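Long-range contacts in glycosyl hydrolase 25 (Streptococcus pneumoniae, PDB 4FF5), which probably hydrolyses glycosidic bonds of bacterial cell-wall peptidoglycan as a family 25 glycosyl hydrolase, and takes part in host-cell invasion by the pneumococcus: residues A[49-55]-A[73-79]; A[56-60]-A[78-82]; A[212-216]-A[229-235]. All coordinates share one frame; numbering follows the deposited sequence.

Interaction 1. Residues A[49-55]-A[73-79]; sequences HLDKPII and QNISGAI
Ile55, Ser76 and Ile75 carry the join between residues 49-55 and 73-79, which lies at the start of the first beta-alpha-beta unit of this TIM barrel, in which strand 54-57 runs parallel to strand 77-84 and helix 68-73 makes the crossover. Ile55 supplies the regular pairing. Its N donates to Gly77 O at 3.2 Å and its O accepts from Ile79 N at 2.8 Å, so that it brackets Ala78 in the usual parallel pattern. Its side chain lies on the same face as the methyl of Ala78 and meets Ile75 almost at a right angle, with Ile55 CG2 3.8 Å from Ile75 CG2 and the two CD1 methyls also touching. Ile237 packs on both isoleucines from a later loop.

Ahead of the strands the pairing gives way to a grip on a turn. A type I turn spans His49 to Lys52, and Ser76 fastens its far end: with OG tucked between its own backbone N and carbonyl carbon (chi1 54°), the hydroxyl donates to Lys52 O at 2.7 Å, arriving well above the carbonyl plane. Ser76 N gives a nearly straight bond to Pro53 O (3.0 Å, 167° at the hydrogen), while a water links the same hydroxyl to Leu50 O.

His49 completes the edge of the contact. Its ring and the Gln73 amide stand 68° apart, with OE1 of Gln73 lying in the ring plane 3.1 Å from CE1 of His49. Also in the ring plane, a second water sits 2.9 Å from His49 ND1 and donates to Ile75 O.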
ATOM      1  N   HIS A  49       8.038  -7.680  16.361  1.00 30.95           N
ATOM      2  CA  HIS A  49       7.238  -6.462  16.277  1.00 30.13           C
ATOM      3  C   HIS A  49       5.853  -6.680  15.706  1.00 29.68           C
ATOM      4  O   HIS A  49       5.152  -5.716  15.390  1.00 28.70           O
ATOM      5  CB  HIS A  49       7.981  -5.408  15.467  1.00 29.79           C
ATOM      6  CG  HIS A  49       9.173  -4.814  16.192  1.00 31.16           C
ATOM      7  ND1 HIS A  49      10.067  -4.024  15.578  1.00 31.44           N
ATOM      8  CD2 HIS A  49       9.590  -4.931  17.513  1.00 31.99           C
ATOM      9  CE1 HIS A  49      11.002  -3.630  16.465  1.00 32.36           C
ATOM     10  NE2 HIS A  49      10.708  -4.189  17.651  1.00 32.55           N
ATOM     11  N   LEU A  50       5.446  -7.942  15.609  1.00 28.83           N
ATOM     12  CA  LEU A  50       4.216  -8.337  14.915  1.00 29.14           C
ATOM     13  C   LEU A  50       2.952  -7.613  15.405  1.00 28.66           C
ATOM     14  O   LEU A  50       2.044  -7.380  14.626  1.00 28.50           O
ATOM     15  CB  LEU A  50       4.043  -9.862  14.990  1.00 29.64           C
ATOM     16  CG  LEU A  50       2.859 -10.532  14.308  1.00 30.18           C
ATOM     17  CD1 LEU A  50       2.961 -10.380  12.805  1.00 28.66           C
ATOM     18  CD2 LEU A  50       2.816 -12.002  14.700  1.00 31.20           C
ATOM     19  N   ASP A  51       2.890  -7.243  16.683  1.00 30.16           N
ATOM     20  CA  ASP A  51       1.701  -6.537  17.175  1.00 30.30           C
ATOM     21  C   ASP A  51       1.759  -5.006  17.058  1.00 28.69           C
ATOM     22  O   ASP A  51       0.834  -4.306  17.459  1.00 27.86           O
ATOM     23  CB  ASP A  51       1.330  -7.006  18.578  1.00 33.66           C
ATOM     24  CG  ASP A  51       0.886  -8.468  18.598  1.00 35.52           C
ATOM     25  OD1 ASP A  51       0.350  -8.970  17.574  1.00 36.85           O
ATOM     26  OD2 ASP A  51       1.081  -9.121  19.638  1.00 38.51           O
ATOM     27  N   LYS A  52       2.839  -4.500  16.473  1.00 26.87           N
ATOM     28  CA  LYS A  52       2.930  -3.094  16.140  1.00 25.65           C
ATOM     29  C   LYS A  52       2.213  -2.892  14.794  1.00 24.05           C
ATOM     30  O   LYS A  52       2.138  -3.818  13.982  1.00 23.43           O
ATOM     31  CB  LYS A  52       4.393  -2.659  16.084  1.00 27.00           C
ATOM     32  CG  LYS A  52       4.986  -2.382  17.464  1.00 28.89           C
ATOM     33  CD  LYS A  52       6.465  -2.721  17.528  1.00 30.78           C
ATOM     34  CE  LYS A  52       7.089  -2.385  18.882  1.00 31.83           C
ATOM     35  NZ  LYS A  52       6.166  -2.629  20.025  1.00 32.23           N
ATOM     36  N   PRO A  53       1.657  -1.694  14.568  1.00 23.31           N
ATOM     37  CA  PRO A  53       0.800  -1.509  13.395  1.00 21.77           C
ATOM     38  C   PRO A  53       1.582  -1.446  12.077  1.00 20.48           C
ATOM     39  O   PRO A  53       2.797  -1.217  12.082  1.00 20.10           O
ATOM     40  CB  PRO A  53       0.142  -0.159  13.666  1.00 22.40           C
ATOM     41  CG  PRO A  53       1.115   0.573  14.507  1.00 24.01           C
ATOM     42  CD  PRO A  53       1.765  -0.466  15.378  1.00 23.88           C
ATOM     43  N   ILE A  54       0.876  -1.672  10.971  1.00 19.01           N
ATOM     44  CA  ILE A  54       1.416  -1.465   9.629  1.00 17.49           C
ATOM     45  C   ILE A  54       0.964  -0.082   9.146  1.00 16.86           C
ATOM     46  O   ILE A  54      -0.229   0.244   9.202  1.00 16.41           O
ATOM     47  CB  ILE A  54       0.921  -2.557   8.652  1.00 17.42           C
ATOM     48  CG1 ILE A  54       1.465  -3.944   9.077  1.00 17.72           C
ATOM     49  CG2 ILE A  54       1.259  -2.203   7.200  1.00 16.43           C
ATOM     50  CD1 ILE A  54       0.577  -5.088   8.606  1.00 18.52           C
ATOM     51  N   ILE A  55       1.915   0.729   8.685  1.00 15.83           N
ATOM     52  CA  ILE A  55       1.584   2.043   8.154  1.00 15.25           C
ATOM     53  C   ILE A  55       1.676   2.074   6.626  1.00 14.73           C
ATOM     54  O   ILE A  55       2.289   1.200   5.993  1.00 14.73           O
ATOM     55  CB  ILE A  55       2.472   3.167   8.763  1.00 15.72           C
ATOM     56  CG1 ILE A  55       3.933   3.011   8.294  1.00 15.76           C
ATOM     57  CG2 ILE A  55       2.329   3.176  10.288  1.00 16.30           C
ATOM     58  CD1 ILE A  55       4.858   4.135   8.755  1.00 16.47           C
ATOM     59  N   GLN A  73      10.936   1.207  15.027  1.00 32.00           N
ATOM     60  CA  GLN A  73      10.747   0.348  16.201  1.00 33.31           C
ATOM     61  C   GLN A  73       9.296   0.373  16.725  1.00 32.78           C
ATOM     62  O   GLN A  73       8.938  -0.445  17.586  1.00 33.06           O
ATOM     63  CB  GLN A  73      11.770   0.644  17.316  1.00 36.21           C
ATOM     64  CG  GLN A  73      13.247   0.570  16.921  1.00 37.09           C
ATOM     65  CD  GLN A  73      13.640  -0.698  16.156  1.00 38.18           C
ATOM     66  OE1 GLN A  73      13.472  -1.819  16.640  1.00 38.70           O
ATOM     67  NE2 GLN A  73      14.192  -0.513  14.957  1.00 39.34           N
ATOM     68  N   ASN A  74       8.472   1.270  16.166  1.00 30.51           N
ATOM     69  CA  ASN A  74       7.043   1.391  16.510  1.00 29.59           C
ATOM     70  C   ASN A  74       6.087   0.811  15.437  1.00 26.75           C
ATOM     71  O   ASN A  74       4.860   0.914  15.562  1.00 25.84           O
ATOM     72  CB  ASN A  74       6.684   2.858  16.821  1.00 30.36           C
ATOM     73  CG  ASN A  74       7.282   3.355  18.138  1.00 33.42           C
ATOM     74  OD1 ASN A  74       7.241   2.663  19.141  1.00 35.10           O
ATOM     75  ND2 ASN A  74       7.818   4.575  18.136  1.00 33.95           N
ATOM     76  N   ILE A  75       6.647   0.203  14.391  1.00 24.62           N
ATOM     77  CA  ILE A  75       5.837  -0.422  13.335  1.00 23.17           C
ATOM     78  C   ILE A  75       6.314  -1.833  12.976  1.00 22.64           C
ATOM     79  O   ILE A  75       7.459  -2.201  13.257  1.00 22.72           O
ATOM     80  CB  ILE A  75       5.776   0.474  12.064  1.00 22.93           C
ATOM     81  CG1 ILE A  75       7.166   0.607  11.404  1.00 23.14           C
ATOM     82  CG2 ILE A  75       5.196   1.842  12.416  1.00 21.88           C
ATOM     83  CD1 ILE A  75       7.172   1.311  10.057  1.00 23.30           C
ATOM     84  N   SER A  76       5.441  -2.612  12.341  1.00 20.96           N
ATOM     85  CA  SER A  76       5.802  -3.942  11.883  1.00 21.11           C
ATOM     86  C   SER A  76       6.145  -3.976  10.398  1.00 20.74           C
ATOM     87  O   SER A  76       6.917  -4.822   9.951  1.00 21.51           O
ATOM     88  CB  SER A  76       4.688  -4.948  12.216  1.00 20.98           C
ATOM     89  OG  SER A  76       3.441  -4.514  11.696  1.00 19.72           O
ATOM     90  N   GLY A  77       5.558  -3.062   9.634  1.00 20.15           N
ATOM     91  CA  GLY A  77       5.774  -2.995   8.182  1.00 18.54           C
ATOM     92  C   GLY A  77       5.273  -1.669   7.629  1.00 17.39           C
ATOM     93  O   GLY A  77       4.593  -0.891   8.329  1.00 16.86           O
ATOM     94  N   ALA A  78       5.619  -1.390   6.375  1.00 16.29           N
ATOM     95  CA  ALA A  78       5.232  -0.119   5.759  1.00 15.25           C
ATOM     96  C   ALA A  78       4.875  -0.342   4.296  1.00 14.43           C
ATOM     97  O   ALA A  78       5.458  -1.198   3.630  1.00 15.13           O
ATOM     98  CB  ALA A  78       6.357   0.893   5.873  1.00 15.47           C
ATOM     99  N   ILE A  79       3.910   0.427   3.805  1.00 13.23           N
ATOM    100  CA  ILE A  79       3.526   0.370   2.411  1.00 12.37           C
ATOM    101  C   ILE A  79       3.655   1.776   1.840  1.00 12.14           C
ATOM    102  O   ILE A  79       2.949   2.693   2.263  1.00 11.95           O
ATOM    103  CB  ILE A  79       2.087  -0.156   2.235  1.00 11.78           C
ATOM    104  CG1 ILE A  79       1.903  -1.497   2.963  1.00 12.16           C
ATOM    105  CG2 ILE A  79       1.777  -0.341   0.762  1.00 11.65           C
ATOM    106  CD1 ILE A  79       0.542  -2.136   2.716  1.00 11.69           C
TER
HETATM  107  O   HOH W   1      10.450  -3.269  12.842  1.00 25.88           O
HETATM  108  O   HOH W   2       1.646  -6.582  11.885  1.00 19.74           O
HETATM  109  O   HOH W   3       5.624   0.402  19.846  1.00 38.94           O

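Interaction 2. Residues A[56-60]-A[78-82]; sequences DLSGW and AIVRV
Leu57 and Arg81 meet where residues 56-60 and 78-82 carry the parallel pairing of the barrel's first two strands to its end. Two backbone hydrogen bonds define it: Leu57 N donates to Ile79 O at 3.0 Å, and Leu57 O receives Arg81 N at 2.8 Å, the donor lying nearly along the C=O axis. Leu57 thus straddles Val80. Each of these two acceptors also takes a CA-H...O contact: Ile79 O from Asp56 CA (3.0 Å) and Leu57 O from Val80 CA (3.4 Å).

The side chains alternate along the strands: the CB atoms of Asp56 and Ile79 approach to 4.0 Å on one face, while Leu57 and Val80 point to the other. The Asp56 carboxylate leads away from Ile79, and its OD1 bonds to Asn247 and Gln230 instead. Beyond the strand, Ser58 lays its CB over one face of the Arg81 guanidinium, 3.7 Å from Arg81 NE. Arg81 is extended until a bend at chi3 (75°), which sets the guanidinium with a face against Ser58 CB and NH1 toward Trp60.

Polar and water-mediated contacts fix that far end. Ser58 OG accepts from Trp60 N, forming an ST turn. The indole and guanidinium planes stand 61° apart without a direct bond; a single water, in the plane of both groups, accepts from Trp60 NE1 (2.8 Å) and from Arg81 NH1 (3.2 Å). Asp101 makes a salt bridge with Arg81 NE and also takes Gly59 N.

In the surrounding fold, strand 118-123 continues the sheet through backbone bonds to Val80, while helix 104-112 packs over the Val80 side chain with His107 and Ile108.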
ATOM      1  N   ASP A  56       0.996   3.055   6.040  1.00 14.26           N
ATOM      2  CA  ASP A  56       1.238   3.431   4.653  1.00 13.86           C
ATOM      3  C   ASP A  56       1.542   4.929   4.606  1.00 14.60           C
ATOM      4  O   ASP A  56       0.997   5.718   5.398  1.00 15.15           O
ATOM      5  CB  ASP A  56       0.124   2.976   3.691  1.00 13.21           C
ATOM      6  CG  ASP A  56      -1.235   3.605   3.999  1.00 13.19           C
ATOM      7  OD1 ASP A  56      -2.035   2.976   4.732  1.00 12.60           O
ATOM      8  OD2 ASP A  56      -1.492   4.733   3.509  1.00 13.36           O
ATOM      9  N   LEU A  57       2.451   5.284   3.698  1.00 14.42           N
ATOM     10  CA  LEU A  57       3.044   6.604   3.613  1.00 15.09           C
ATOM     11  C   LEU A  57       3.147   6.982   2.158  1.00 14.24           C
ATOM     12  O   LEU A  57       3.242   6.106   1.281  1.00 13.50           O
ATOM     13  CB  LEU A  57       4.481   6.576   4.144  1.00 16.09           C
ATOM     14  CG  LEU A  57       4.763   6.338   5.599  1.00 18.07           C
ATOM     15  CD1 LEU A  57       6.243   6.022   5.724  1.00 18.66           C
ATOM     16  CD2 LEU A  57       4.420   7.594   6.392  1.00 18.52           C
ATOM     17  N   SER A  58       3.155   8.286   1.924  1.00 14.32           N
ATOM     18  CA  SER A  58       3.299   8.868   0.593  1.00 14.70           C
ATOM     19  C   SER A  58       4.149  10.147   0.720  1.00 15.23           C
ATOM     20  O   SER A  58       4.621  10.480   1.822  1.00 15.39           O
ATOM     21  CB  SER A  58       1.914   9.222   0.010  1.00 14.68           C
ATOM     22  OG  SER A  58       1.399  10.369   0.655  1.00 15.45           O
ATOM     23  N   GLY A  59       4.284  10.878  -0.384  1.00 16.05           N
ATOM     24  CA  GLY A  59       4.961  12.171  -0.400  1.00 18.33           C
ATOM     25  C   GLY A  59       4.316  13.237   0.475  1.00 19.51           C
ATOM     26  O   GLY A  59       4.958  14.239   0.783  1.00 20.37           O
ATOM     27  N   TRP A  60       3.052  13.031   0.869  1.00 20.24           N
ATOM     28  CA  TRP A  60       2.375  13.890   1.870  1.00 21.44           C
ATOM     29  C   TRP A  60       2.930  13.798   3.271  1.00 22.06           C
ATOM     30  O   TRP A  60       2.667  14.665   4.114  1.00 23.20           O
ATOM     31  CB  TRP A  60       0.867  13.606   1.871  1.00 22.49           C
ATOM     32  CG  TRP A  60       0.232  13.987   0.555  1.00 23.60           C
ATOM     33  CD1 TRP A  60      -0.327  13.147  -0.403  1.00 24.03           C
ATOM     34  CD2 TRP A  60       0.099  15.338   0.004  1.00 24.67           C
ATOM     35  NE1 TRP A  60      -0.795  13.872  -1.477  1.00 24.38           N
ATOM     36  CE2 TRP A  60      -0.569  15.192  -1.289  1.00 24.96           C
ATOM     37  CE3 TRP A  60       0.452  16.615   0.443  1.00 25.97           C
ATOM     38  CZ2 TRP A  60      -0.850  16.288  -2.099  1.00 25.68           C
ATOM     39  CZ3 TRP A  60       0.158  17.709  -0.381  1.00 27.06           C
ATOM     40  CH2 TRP A  60      -0.479  17.546  -1.619  1.00 26.44           C
ATOM     41  N   ALA A  78       5.619  -1.390   6.375  1.00 16.29           N
ATOM     42  CA  ALA A  78       5.232  -0.119   5.759  1.00 15.25           C
ATOM     43  C   ALA A  78       4.875  -0.342   4.296  1.00 14.43           C
ATOM     44  O   ALA A  78       5.458  -1.198   3.630  1.00 15.13           O
ATOM     45  CB  ALA A  78       6.357   0.893   5.873  1.00 15.47           C
ATOM     46  N   ILE A  79       3.910   0.427   3.805  1.00 13.23           N
ATOM     47  CA  ILE A  79       3.526   0.370   2.411  1.00 12.37           C
ATOM     48  C   ILE A  79       3.655   1.776   1.840  1.00 12.14           C
ATOM     49  O   ILE A  79       2.949   2.693   2.263  1.00 11.95           O
ATOM     50  CB  ILE A  79       2.087  -0.156   2.235  1.00 11.78           C
ATOM     51  CG1 ILE A  79       1.903  -1.497   2.963  1.00 12.16           C
ATOM     52  CG2 ILE A  79       1.777  -0.341   0.762  1.00 11.65           C
ATOM     53  CD1 ILE A  79       0.542  -2.136   2.716  1.00 11.69           C
ATOM     54  N   VAL A  80       4.539   1.926   0.860  1.00 12.24           N
ATOM     55  CA  VAL A  80       4.995   3.267   0.415  1.00 12.46           C
ATOM     56  C   VAL A  80       4.436   3.616  -0.981  1.00 12.51           C
ATOM     57  O   VAL A  80       4.493   2.792  -1.897  1.00 13.13           O
ATOM     58  CB  VAL A  80       6.555   3.327   0.405  1.00 12.56           C
ATOM     59  CG1 VAL A  80       7.072   4.630  -0.221  1.00 12.44           C
ATOM     60  CG2 VAL A  80       7.097   3.206   1.830  1.00 12.83           C
ATOM     61  N   ARG A  81       3.917   4.826  -1.155  1.00 12.60           N
ATOM     62  CA  ARG A  81       3.381   5.229  -2.454  1.00 12.94           C
ATOM     63  C   ARG A  81       4.510   5.545  -3.422  1.00 13.02           C
ATOM     64  O   ARG A  81       5.407   6.311  -3.081  1.00 13.18           O
ATOM     65  CB  ARG A  81       2.502   6.462  -2.342  1.00 12.98           C
ATOM     66  CG  ARG A  81       1.705   6.691  -3.617  1.00 13.35           C
ATOM     67  CD  ARG A  81       0.832   7.930  -3.521  1.00 13.92           C
ATOM     68  NE  ARG A  81       1.600   9.178  -3.632  1.00 14.80           N
ATOM     69  CZ  ARG A  81       1.054  10.386  -3.768  1.00 15.46           C
ATOM     70  NH1 ARG A  81      -0.263  10.514  -3.842  1.00 15.67           N
ATOM     71  NH2 ARG A  81       1.824  11.477  -3.841  1.00 15.61           N
ATOM     72  N   VAL A  82       4.460   4.951  -4.610  1.00 13.34           N
ATOM     73  CA  VAL A  82       5.471   5.207  -5.660  1.00 14.14           C
ATOM     74  C   VAL A  82       4.873   6.012  -6.833  1.00 15.32           C
ATOM     75  O   VAL A  82       5.529   6.879  -7.437  1.00 14.81           O
ATOM     76  CB  VAL A  82       6.124   3.868  -6.102  1.00 13.96           C
ATOM     77  CG1 VAL A  82       7.095   4.035  -7.278  1.00 14.00           C
ATOM     78  CG2 VAL A  82       6.871   3.265  -4.917  1.00 13.98           C
TER
HETATM   79  O   HOH W   4      -1.589  13.366  -4.142  1.00 37.90           O

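Interaction 3. Residues A[212-216]-A[229-235]; sequences DSGFL and HQYTSKG
His229 meets Leu216 at the start of strand 228-232, and from there to Gly235 the chain collects successive contacts from the loop 212-216, which belongs to the connection between strands 203-207 and 228-232 of the TIM barrel. CD1 of Leu216 reaches the edge of the His229 ring, 3.5 Å from its CE1, while His229 NE2 bonds to Ser208 O.

Tyr231 comes next. Leu216 CB sits over one face of its ring, offset toward the rim and 4.1 Å from Tyr231 CD1, and the peptide between Phe215 and Leu216 touches the same ring, Phe215 C and Leu216 N both being close to Tyr231 CD1. Gly214 O approaches the ring edge in its plane; one water joins this carbonyl to Tyr231 OH, 2.7 Å from each.

Thr232 turns its OG1 anti to its own backbone N (chi1 -172°), where it donates to Asp212 OD1 at 2.7 Å. The same oxygen accepts Lys234 N, making an ST turn at the corner of the chain, and receives a weak bond from Gly214 N. Ser233 then supplies both of its donors to the Asp212 carboxylate. Its N reaches Asp212 OD1 at 2.8 Å and its OG reaches Asp212 OD2 at 2.6 Å, each on the syn lone pair.

The aliphatic chain of Lys234 runs past Asp212, and Lys234 O comes within 3.5 Å of Gly214 CA, an approach made possible by the absence of a side chain there.

Three donors thus hold one carboxylate, fixing its rotation and fastening the loop to the corner after the strand. Together with Lys234 NZ, 4.7 Å from Asp212 OD2, they would probably stabilise the ionised form of Asp212.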
ATOM      1  N   ASP A 212     -13.248   7.713  11.909  1.00 24.31           N
ATOM      2  CA  ASP A 212     -11.862   8.123  11.642  1.00 22.70           C
ATOM      3  C   ASP A 212     -11.218   8.826  12.855  1.00 24.07           C
ATOM      4  O   ASP A 212     -10.724   9.953  12.758  1.00 23.02           O
ATOM      5  CB  ASP A 212     -11.776   9.002  10.394  1.00 21.68           C
ATOM      6  CG  ASP A 212     -10.454   8.850   9.672  1.00 20.07           C
ATOM      7  OD1 ASP A 212      -9.621   8.035  10.110  1.00 19.38           O
ATOM      8  OD2 ASP A 212     -10.242   9.547   8.668  1.00 20.38           O
ATOM      9  N   SER A 213     -11.233   8.120  13.984  1.00 24.46           N
ATOM     10  CA  SER A 213     -10.807   8.630  15.289  1.00 25.86           C
ATOM     11  C   SER A 213      -9.319   8.433  15.559  1.00 25.31           C
ATOM     12  O   SER A 213      -8.785   8.979  16.526  1.00 26.70           O
ATOM     13  CB  SER A 213     -11.570   7.870  16.363  1.00 26.36           C
ATOM     14  OG  SER A 213     -11.146   6.511  16.345  1.00 27.27           O
ATOM     15  N   GLY A 214      -8.660   7.637  14.723  1.00 23.87           N
ATOM     16  CA  GLY A 214      -7.283   7.211  14.964  1.00 22.42           C
ATOM     17  C   GLY A 214      -7.157   5.818  15.527  1.00 22.04           C
ATOM     18  O   GLY A 214      -6.034   5.308  15.724  1.00 22.15           O
ATOM     19  N   PHE A 215      -8.306   5.200  15.804  1.00 22.58           N
ATOM     20  CA  PHE A 215      -8.363   3.896  16.473  1.00 22.65           C
ATOM     21  C   PHE A 215      -9.256   2.955  15.700  1.00 22.89           C
ATOM     22  O   PHE A 215     -10.126   3.410  14.935  1.00 22.09           O
ATOM     23  CB  PHE A 215      -8.855   4.072  17.918  1.00 23.29           C
ATOM     24  CG  PHE A 215      -7.967   4.971  18.724  1.00 23.74           C
ATOM     25  CD1 PHE A 215      -6.806   4.471  19.303  1.00 23.56           C
ATOM     26  CD2 PHE A 215      -8.245   6.333  18.831  1.00 24.03           C
ATOM     27  CE1 PHE A 215      -5.958   5.307  20.012  1.00 24.02           C
ATOM     28  CE2 PHE A 215      -7.390   7.174  19.535  1.00 24.04           C
ATOM     29  CZ  PHE A 215      -6.247   6.659  20.117  1.00 24.06           C
ATOM     30  N   LEU A 216      -9.023   1.650  15.867  1.00 23.24           N
ATOM     31  CA  LEU A 216      -9.844   0.625  15.206  1.00 24.56           C
ATOM     32  C   LEU A 216     -11.291   0.728  15.683  1.00 26.08           C
ATOM     33  O   LEU A 216     -11.560   0.566  16.872  1.00 26.51           O
ATOM     34  CB  LEU A 216      -9.275  -0.773  15.498  1.00 25.39           C
ATOM     35  CG  LEU A 216      -9.875  -2.065  14.882  1.00 26.70           C
ATOM     36  CD1 LEU A 216     -10.824  -1.816  13.718  1.00 26.12           C
ATOM     37  CD2 LEU A 216      -8.775  -3.034  14.457  1.00 27.11           C
ATOM     38  N   HIS A 229      -6.479  -4.425   6.702  1.00 12.79           N
ATOM     39  CA  HIS A 229      -7.534  -3.448   6.934  1.00 12.68           C
ATOM     40  C   HIS A 229      -6.936  -2.104   7.261  1.00 12.56           C
ATOM     41  O   HIS A 229      -6.199  -1.940   8.248  1.00 12.97           O
ATOM     42  CB  HIS A 229      -8.439  -3.972   8.053  1.00 13.27           C
ATOM     43  CG  HIS A 229      -9.380  -2.949   8.651  1.00 13.44           C
ATOM     44  ND1 HIS A 229      -9.791  -3.025   9.935  1.00 13.69           N
ATOM     45  CD2 HIS A 229     -10.012  -1.823   8.097  1.00 13.33           C
ATOM     46  CE1 HIS A 229     -10.616  -1.999  10.201  1.00 14.15           C
ATOM     47  NE2 HIS A 229     -10.761  -1.268   9.078  1.00 13.42           N
ATOM     48  N   GLN A 230      -7.237  -1.120   6.428  1.00 12.51           N
ATOM     49  CA  GLN A 230      -6.830   0.237   6.712  1.00 12.66           C
ATOM     50  C   GLN A 230      -7.867   0.876   7.636  1.00 13.66           C
ATOM     51  O   GLN A 230      -8.977   1.193   7.192  1.00 13.76           O
ATOM     52  CB  GLN A 230      -6.734   1.035   5.428  1.00 12.20           C
ATOM     53  CG  GLN A 230      -5.961   2.337   5.622  1.00 12.07           C
ATOM     54  CD  GLN A 230      -5.956   3.155   4.359  1.00 12.04           C
ATOM     55  OE1 GLN A 230      -7.023   3.627   3.905  1.00 11.81           O
ATOM     56  NE2 GLN A 230      -4.757   3.379   3.793  1.00 11.66           N
ATOM     57  N   TYR A 231      -7.531   1.057   8.914  1.00 14.59           N
ATOM     58  CA  TYR A 231      -8.586   1.396   9.882  1.00 15.73           C
ATOM     59  C   TYR A 231      -8.766   2.877  10.233  1.00 16.40           C
ATOM     60  O   TYR A 231      -9.779   3.252  10.826  1.00 16.34           O
ATOM     61  CB  TYR A 231      -8.501   0.525  11.148  1.00 16.65           C
ATOM     62  CG  TYR A 231      -7.319   0.777  12.085  1.00 17.47           C
ATOM     63  CD1 TYR A 231      -7.321   1.840  12.985  1.00 18.50           C
ATOM     64  CD2 TYR A 231      -6.225  -0.096  12.098  1.00 18.28           C
ATOM     65  CE1 TYR A 231      -6.257   2.054  13.863  1.00 19.59           C
ATOM     66  CE2 TYR A 231      -5.160   0.099  12.973  1.00 18.85           C
ATOM     67  CZ  TYR A 231      -5.184   1.157  13.855  1.00 20.06           C
ATOM     68  OH  TYR A 231      -4.119   1.329  14.718  1.00 21.75           O
ATOM     69  N   THR A 232      -7.783   3.713   9.885  1.00 16.49           N
ATOM     70  CA  THR A 232      -7.872   5.152  10.123  1.00 17.37           C
ATOM     71  C   THR A 232      -6.901   5.897   9.204  1.00 17.32           C
ATOM     72  O   THR A 232      -5.908   5.318   8.742  1.00 17.35           O
ATOM     73  CB  THR A 232      -7.602   5.512  11.617  1.00 18.30           C
ATOM     74  OG1 THR A 232      -7.882   6.888  11.839  1.00 19.56           O
ATOM     75  CG2 THR A 232      -6.152   5.212  12.020  1.00 18.58           C
ATOM     76  N   SER A 233      -7.214   7.158   8.914  1.00 18.04           N
ATOM     77  CA  SER A 233      -6.265   8.064   8.260  1.00 18.91           C
ATOM     78  C   SER A 233      -5.677   9.060   9.263  1.00 20.89           C
ATOM     79  O   SER A 233      -4.933   9.969   8.882  1.00 21.68           O
ATOM     80  CB  SER A 233      -6.944   8.804   7.098  1.00 18.88           C
ATOM     81  OG  SER A 233      -7.895   9.764   7.549  1.00 19.93           O
ATOM     82  N   LYS A 234      -6.018   8.901  10.541  1.00 21.85           N
ATOM     83  CA  LYS A 234      -5.668   9.893  11.563  1.00 23.84           C
ATOM     84  C   LYS A 234      -4.949   9.269  12.742  1.00 24.02           C
ATOM     85  O   LYS A 234      -5.090   9.699  13.878  1.00 24.43           O
ATOM     86  CB  LYS A 234      -6.906  10.686  11.982  1.00 25.39           C
ATOM     87  CG  LYS A 234      -7.618  11.237  10.753  1.00 27.49           C
ATOM     88  CD  LYS A 234      -8.533  12.407  11.024  1.00 30.88           C
ATOM     89  CE  LYS A 234      -8.775  13.139   9.712  1.00 31.66           C
ATOM     90  NZ  LYS A 234      -9.889  14.130   9.805  1.00 34.80           N
ATOM     91  N   GLY A 235      -4.174   8.235  12.451  1.00 23.67           N
ATOM     92  CA  GLY A 235      -3.326   7.625  13.449  1.00 24.66           C
ATOM     93  C   GLY A 235      -2.174   8.527  13.865  1.00 26.29           C
ATOM     94  O   GLY A 235      -1.806   9.470  13.155  1.00 24.74           O
TER
HETATM   95  O   HOH W   5      -4.696   3.120  16.708  1.00 28.43           O

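From the N terminus, interaction 1 closes the first loop, bringing the start of strand 54-57 to the start of strand 77-84 across helix 68-73. Interaction 2 takes the same two strands onward. Because they run parallel, the two spans cross in stagger rather than nest, sharing Ala78 and Ile79. Interaction 3 follows much later, in series, and closes a shorter loop, folding part of the connection after strand 203-207 back onto strand 228-232 and the corner beyond it. Strand 244-249 lies between its strand and strand 54-57, completing the ring of the sheet. Asp56 OD1 of interaction 2 and Gln230 NE2 of interaction 3, 2.9 Å apart, probably hydrogen-bond across that seam, joining early and late parts of the barrel.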